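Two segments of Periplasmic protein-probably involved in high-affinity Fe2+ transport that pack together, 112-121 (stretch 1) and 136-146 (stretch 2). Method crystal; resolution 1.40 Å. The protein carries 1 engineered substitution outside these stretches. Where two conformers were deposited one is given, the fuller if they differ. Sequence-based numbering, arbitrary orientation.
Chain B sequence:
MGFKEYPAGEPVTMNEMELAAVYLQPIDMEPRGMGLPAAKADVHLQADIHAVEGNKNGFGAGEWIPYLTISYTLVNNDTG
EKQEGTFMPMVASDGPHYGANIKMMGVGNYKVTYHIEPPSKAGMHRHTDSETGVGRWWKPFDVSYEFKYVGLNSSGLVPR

Stretch 1 112-121: VTYHIEPPSK
Stretch 2, residues 136-146: RWWKPFDVSYE

Strands 112-117 and 141-146 run antiparallel (160° between their N-to-C directions, axes 4.6 Å apart at closest approach), and the loops next to them, 118-120 and 137-140, extend the contact; together the stretches bury 853 Å². Arg-136, extended (phi/psi -65/155), stays out of reach. Trp-137 (-68/146; chi1 m, chi2 116°) points its CA-CB bond toward stretch 1 and lays one indole face over Pro-119: CD of Pro-119 lies 3.6 Å from the centroid of the Trp-137 six-membered ring, 10° off its normal, a CH-pi contact. Ser-120 CB reaches Trp-137 CD1 at 3.7 Å. Pro-119 and Ser-120 have helical angles (-60/-22, -55/-35), and the turn is tied by Lys-121 N to Pro-118 O, 3.0 Å. Trp-138 (-64/160) leaves sideways, but chi1 of 37° and chi2 of -96° bring its ring end back over stretch 1. Pro-118 CB sits 3.7 Å from the centroid of the Trp-138 six-membered ring, 14° off the normal, and Trp-138 CH2 meets Ile-116 CG2 at 3.7 Å; flat indoles and rigid prolines make broad apolar contacts here. Lys-139 (-82/157; chi1 m) points away. Pro-140 (-52/145, C-gamma exo) is opposite Glu-117, its CB 3.9 Å from Glu-117 CG, and its CA makes a CH...O contact with Ile-116 O at 3.1 Å.

From Phe-141 the register is regular. Phe-141 (-153/163; chi1 p, chi2 101°) pairs with Ile-116 (m, t): Ile-116 N to Phe-141 O is 2.8 Å, Phe-141 N to Ile-116 O 3.0 Å, and Ile-116 CB lies over the phenyl face. Asp-142 (-104/151; chi1 m), on the other face of the sheet, sits in a non-hydrogen-bonded pair with His-115 (chi1 -46°, chi2 -69°), whose ND1 donates in the ring plane to Asp-142 OD1 at 2.7 Å. Val-143 (-134/137; chi1 p) pairs with Tyr-114 (chi1 m): Tyr-114 N to Val-143 O is 2.8 Å, Val-143 N to Tyr-114 O 3.0 Å. Val-143 CG1 packs 3.8 Å from Ile-116 CD1, a compact branched side chain filling this buried face. Ser-144 (-119/154; chi1 m) faces Thr-113 (chi1 m), OG to OG1 2.7 Å, a hydrogen bond between small hydroxyls. Tyr-145 (-141/144; chi1 m, chi2 -84°) pairs with Val-112 (chi1 p): Val-112 N to Tyr-145 O is 2.9 Å, Tyr-145 N to Val-112 O 2.8 Å. The Tyr-145 ring, of a buried residue, lies obliquely to the Tyr-114 ring, centroids 5.5 Å apart, planes at 56°. Glu-146 (-123/134) points away, without contact.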

# COMPACT_ATOMS: atom_id res chain seq x y z
N VAL B 112 9.43 -22.18 -4.02
CA VAL B 112 9.44 -20.76 -4.36
C VAL B 112 10.01 -19.97 -3.19
O VAL B 112 9.69 -20.24 -2.03
CB VAL B 112 8.07 -20.23 -4.86
CG1 VAL B 112 7.01 -20.16 -3.75
CG2 VAL B 112 8.23 -18.88 -5.55
N THR B 113 10.89 -19.03 -3.54
CA THR B 113 11.46 -18.12 -2.57
C THR B 113 11.04 -16.70 -2.93
O THR B 113 11.16 -16.27 -4.07
CB THR B 113 12.99 -18.26 -2.50
OG1 THR B 113 13.29 -19.60 -2.10
CG2 THR B 113 13.61 -17.30 -1.46
N TYR B 114 10.53 -15.98 -1.93
CA TYR B 114 10.23 -14.56 -2.07
C TYR B 114 11.35 -13.76 -1.43
O TYR B 114 11.74 -14.04 -0.31
CB TYR B 114 8.89 -14.21 -1.43
CG TYR B 114 7.67 -14.82 -2.09
CD1 TYR B 114 7.71 -15.36 -3.38
CD2 TYR B 114 6.43 -14.81 -1.42
CE1 TYR B 114 6.58 -15.91 -3.96
CE2 TYR B 114 5.30 -15.34 -2.01
CZ TYR B 114 5.38 -15.89 -3.27
OH TYR B 114 4.26 -16.41 -3.90
N HIS B 115 11.85 -12.78 -2.18
CA HIS B 115 12.92 -11.87 -1.72
C HIS B 115 12.30 -10.55 -1.38
O HIS B 115 11.79 -9.87 -2.27
CB HIS B 115 13.97 -11.68 -2.82
CG HIS B 115 14.39 -12.97 -3.49
ND1 HIS B 115 15.13 -13.91 -2.84
CD2 HIS B 115 14.16 -13.47 -4.77
CE1 HIS B 115 15.36 -14.94 -3.66
NE2 HIS B 115 14.77 -14.68 -4.84
N ILE B 116 12.28 -10.21 -0.09
CA ILE B 116 11.47 -9.08 0.41
C ILE B 116 12.33 -7.94 0.93
O ILE B 116 13.26 -8.14 1.72
CB ILE B 116 10.51 -9.59 1.50
CG1 ILE B 116 9.68 -10.73 0.93
CG2 ILE B 116 9.57 -8.48 1.97
CD1 ILE B 116 8.80 -11.41 1.92
N GLU B 117 12.00 -6.73 0.49
CA GLU B 117 12.67 -5.52 0.97
C GLU B 117 11.63 -4.62 1.63
O GLU B 117 10.48 -4.59 1.20
CB GLU B 117 13.35 -4.79 -0.20
CG GLU B 117 14.62 -5.49 -0.65
CD GLU B 117 15.08 -5.03 -2.01
OE1 GLU B 117 14.30 -5.12 -2.97
OE2 GLU B 117 16.24 -4.58 -2.13
N PRO B 118 12.03 -3.90 2.69
CA PRO B 118 11.08 -3.15 3.51
C PRO B 118 10.53 -1.90 2.83
O PRO B 118 11.04 -1.46 1.80
CB PRO B 118 11.90 -2.79 4.76
CG PRO B 118 13.29 -2.68 4.23
CD PRO B 118 13.40 -3.78 3.22
N PRO B 119 9.48 -1.32 3.42
CA PRO B 119 8.76 -0.20 2.81
C PRO B 119 9.61 1.05 2.53
O PRO B 119 9.25 1.84 1.67
CB PRO B 119 7.65 0.09 3.82
CG PRO B 119 7.39 -1.25 4.43
CD PRO B 119 8.76 -1.83 4.60
N SER B 120 10.73 1.20 3.24
CA SER B 120 11.63 2.31 2.94
C SER B 120 12.07 2.32 1.48
O SER B 120 12.25 3.38 0.88
CB SER B 120 12.86 2.24 3.87
OG SER B 120 13.44 0.96 3.81
N LYS B 121 12.24 1.15 0.87
CA LYS B 121 12.78 1.14 -0.48
C LYS B 121 11.84 1.77 -1.51
O LYS B 121 12.27 2.49 -2.43
CB LYS B 121 13.20 -0.28 -0.88
CG LYS B 121 13.75 -0.37 -2.31
CD LYS B 121 14.11 -1.80 -2.67
CE LYS B 121 14.55 -1.87 -4.12
NZ LYS B 121 15.93 -1.34 -4.25
N ARG B 136 12.70 0.52 13.92
CA ARG B 136 13.43 0.51 12.66
C ARG B 136 12.94 -0.61 11.76
O ARG B 136 12.41 -1.62 12.24
CB ARG B 136 14.91 0.30 12.92
CG ARG B 136 15.50 1.47 13.68
CD ARG B 136 16.82 1.09 14.33
NE ARG B 136 17.34 2.18 15.16
CZ ARG B 136 16.97 2.43 16.42
NH1 ARG B 136 16.04 1.70 17.03
NH2 ARG B 136 17.52 3.45 17.06
N TRP B 137 13.13 -0.43 10.47
CA TRP B 137 12.81 -1.54 9.56
C TRP B 137 13.74 -2.68 9.75
O TRP B 137 14.93 -2.50 10.02
CB TRP B 137 12.83 -1.12 8.10
CG TRP B 137 11.77 -0.13 7.76
CD1 TRP B 137 11.96 1.18 7.32
CD2 TRP B 137 10.33 -0.32 7.83
NE1 TRP B 137 10.75 1.79 7.12
CE2 TRP B 137 9.73 0.95 7.39
CE3 TRP B 137 9.49 -1.38 8.17
CZ2 TRP B 137 8.36 1.13 7.33
CZ3 TRP B 137 8.11 -1.18 8.10
CH2 TRP B 137 7.56 0.05 7.69
N TRP B 138 13.19 -3.88 9.58
CA TRP B 138 13.98 -5.08 9.39
C TRP B 138 14.78 -5.02 8.11
O TRP B 138 14.47 -4.23 7.22
CB TRP B 138 13.07 -6.29 9.40
CG TRP B 138 11.72 -6.04 8.73
CD1 TRP B 138 10.52 -5.68 9.34
CD2 TRP B 138 11.43 -6.12 7.30
NE1 TRP B 138 9.52 -5.55 8.40
CE2 TRP B 138 10.01 -5.80 7.16
CE3 TRP B 138 12.17 -6.44 6.17
CZ2 TRP B 138 9.38 -5.80 5.92
CZ3 TRP B 138 11.53 -6.44 4.92
CH2 TRP B 138 10.16 -6.13 4.81
N LYS B 139 15.82 -5.84 8.04
CA LYS B 139 16.65 -5.92 6.83
C LYS B 139 16.00 -6.83 5.81
O LYS B 139 15.19 -7.69 6.18
CB LYS B 139 18.05 -6.45 7.17
CG LYS B 139 18.92 -5.49 7.98
CD LYS B 139 20.26 -6.11 8.36
CE LYS B 139 20.98 -5.28 9.41
NZ LYS B 139 20.52 -5.58 10.80
N PRO B 140 16.35 -6.66 4.52
CA PRO B 140 15.80 -7.54 3.48
C PRO B 140 16.00 -9.02 3.85
O PRO B 140 17.00 -9.40 4.48
CB PRO B 140 16.60 -7.16 2.23
CG PRO B 140 17.03 -5.74 2.46
CD PRO B 140 17.25 -5.64 3.95
N PHE B 141 15.04 -9.86 3.49
CA PHE B 141 15.08 -11.27 3.84
C PHE B 141 14.33 -12.09 2.83
O PHE B 141 13.47 -11.57 2.06
CB PHE B 141 14.53 -11.50 5.26
CG PHE B 141 13.03 -11.28 5.38
CD1 PHE B 141 12.15 -12.35 5.39
CD2 PHE B 141 12.51 -9.99 5.52
CE1 PHE B 141 10.78 -12.16 5.50
CE2 PHE B 141 11.13 -9.79 5.63
CZ PHE B 141 10.27 -10.88 5.63
N ASP B 142 14.61 -13.39 2.85
CA ASP B 142 13.91 -14.38 2.06
C ASP B 142 12.94 -15.20 2.89
O ASP B 142 13.16 -15.44 4.08
CB ASP B 142 14.90 -15.38 1.45
CG ASP B 142 15.67 -14.84 0.26
OD1 ASP B 142 15.44 -13.69 -0.19
OD2 ASP B 142 16.52 -15.59 -0.26
N VAL B 143 11.89 -15.65 2.23
CA VAL B 143 11.02 -16.67 2.78
C VAL B 143 10.75 -17.71 1.71
O VAL B 143 10.56 -17.36 0.53
CB VAL B 143 9.72 -16.06 3.33
CG1 VAL B 143 9.05 -15.16 2.31
CG2 VAL B 143 8.80 -17.16 3.78
N SER B 144 10.79 -18.98 2.09
CA SER B 144 10.60 -20.08 1.13
C SER B 144 9.41 -20.97 1.41
O SER B 144 8.96 -21.12 2.56
CB SER B 144 11.84 -20.94 1.05
OG SER B 144 12.93 -20.20 0.53
N TYR B 145 8.91 -21.59 0.33
CA TYR B 145 7.69 -22.39 0.35
C TYR B 145 7.90 -23.59 -0.54
O TYR B 145 8.55 -23.48 -1.57
CB TYR B 145 6.49 -21.58 -0.20
CG TYR B 145 6.29 -20.29 0.55
CD1 TYR B 145 5.55 -20.27 1.73
CD2 TYR B 145 6.86 -19.11 0.10
CE1 TYR B 145 5.39 -19.09 2.45
CE2 TYR B 145 6.68 -17.93 0.79
CZ TYR B 145 5.96 -17.93 1.97
OH TYR B 145 5.78 -16.76 2.67
N GLU B 146 7.34 -24.73 -0.14
CA GLU B 146 7.35 -25.94 -0.97
C GLU B 146 5.93 -26.39 -1.20
O GLU B 146 5.11 -26.41 -0.29
CB GLU B 146 8.16 -27.05 -0.29
CG GLU B 146 9.65 -26.77 -0.21
CD GLU B 146 10.47 -27.92 0.35
OE1 GLU B 146 9.89 -28.94 0.76
OE2 GLU B 146 11.72 -27.79 0.37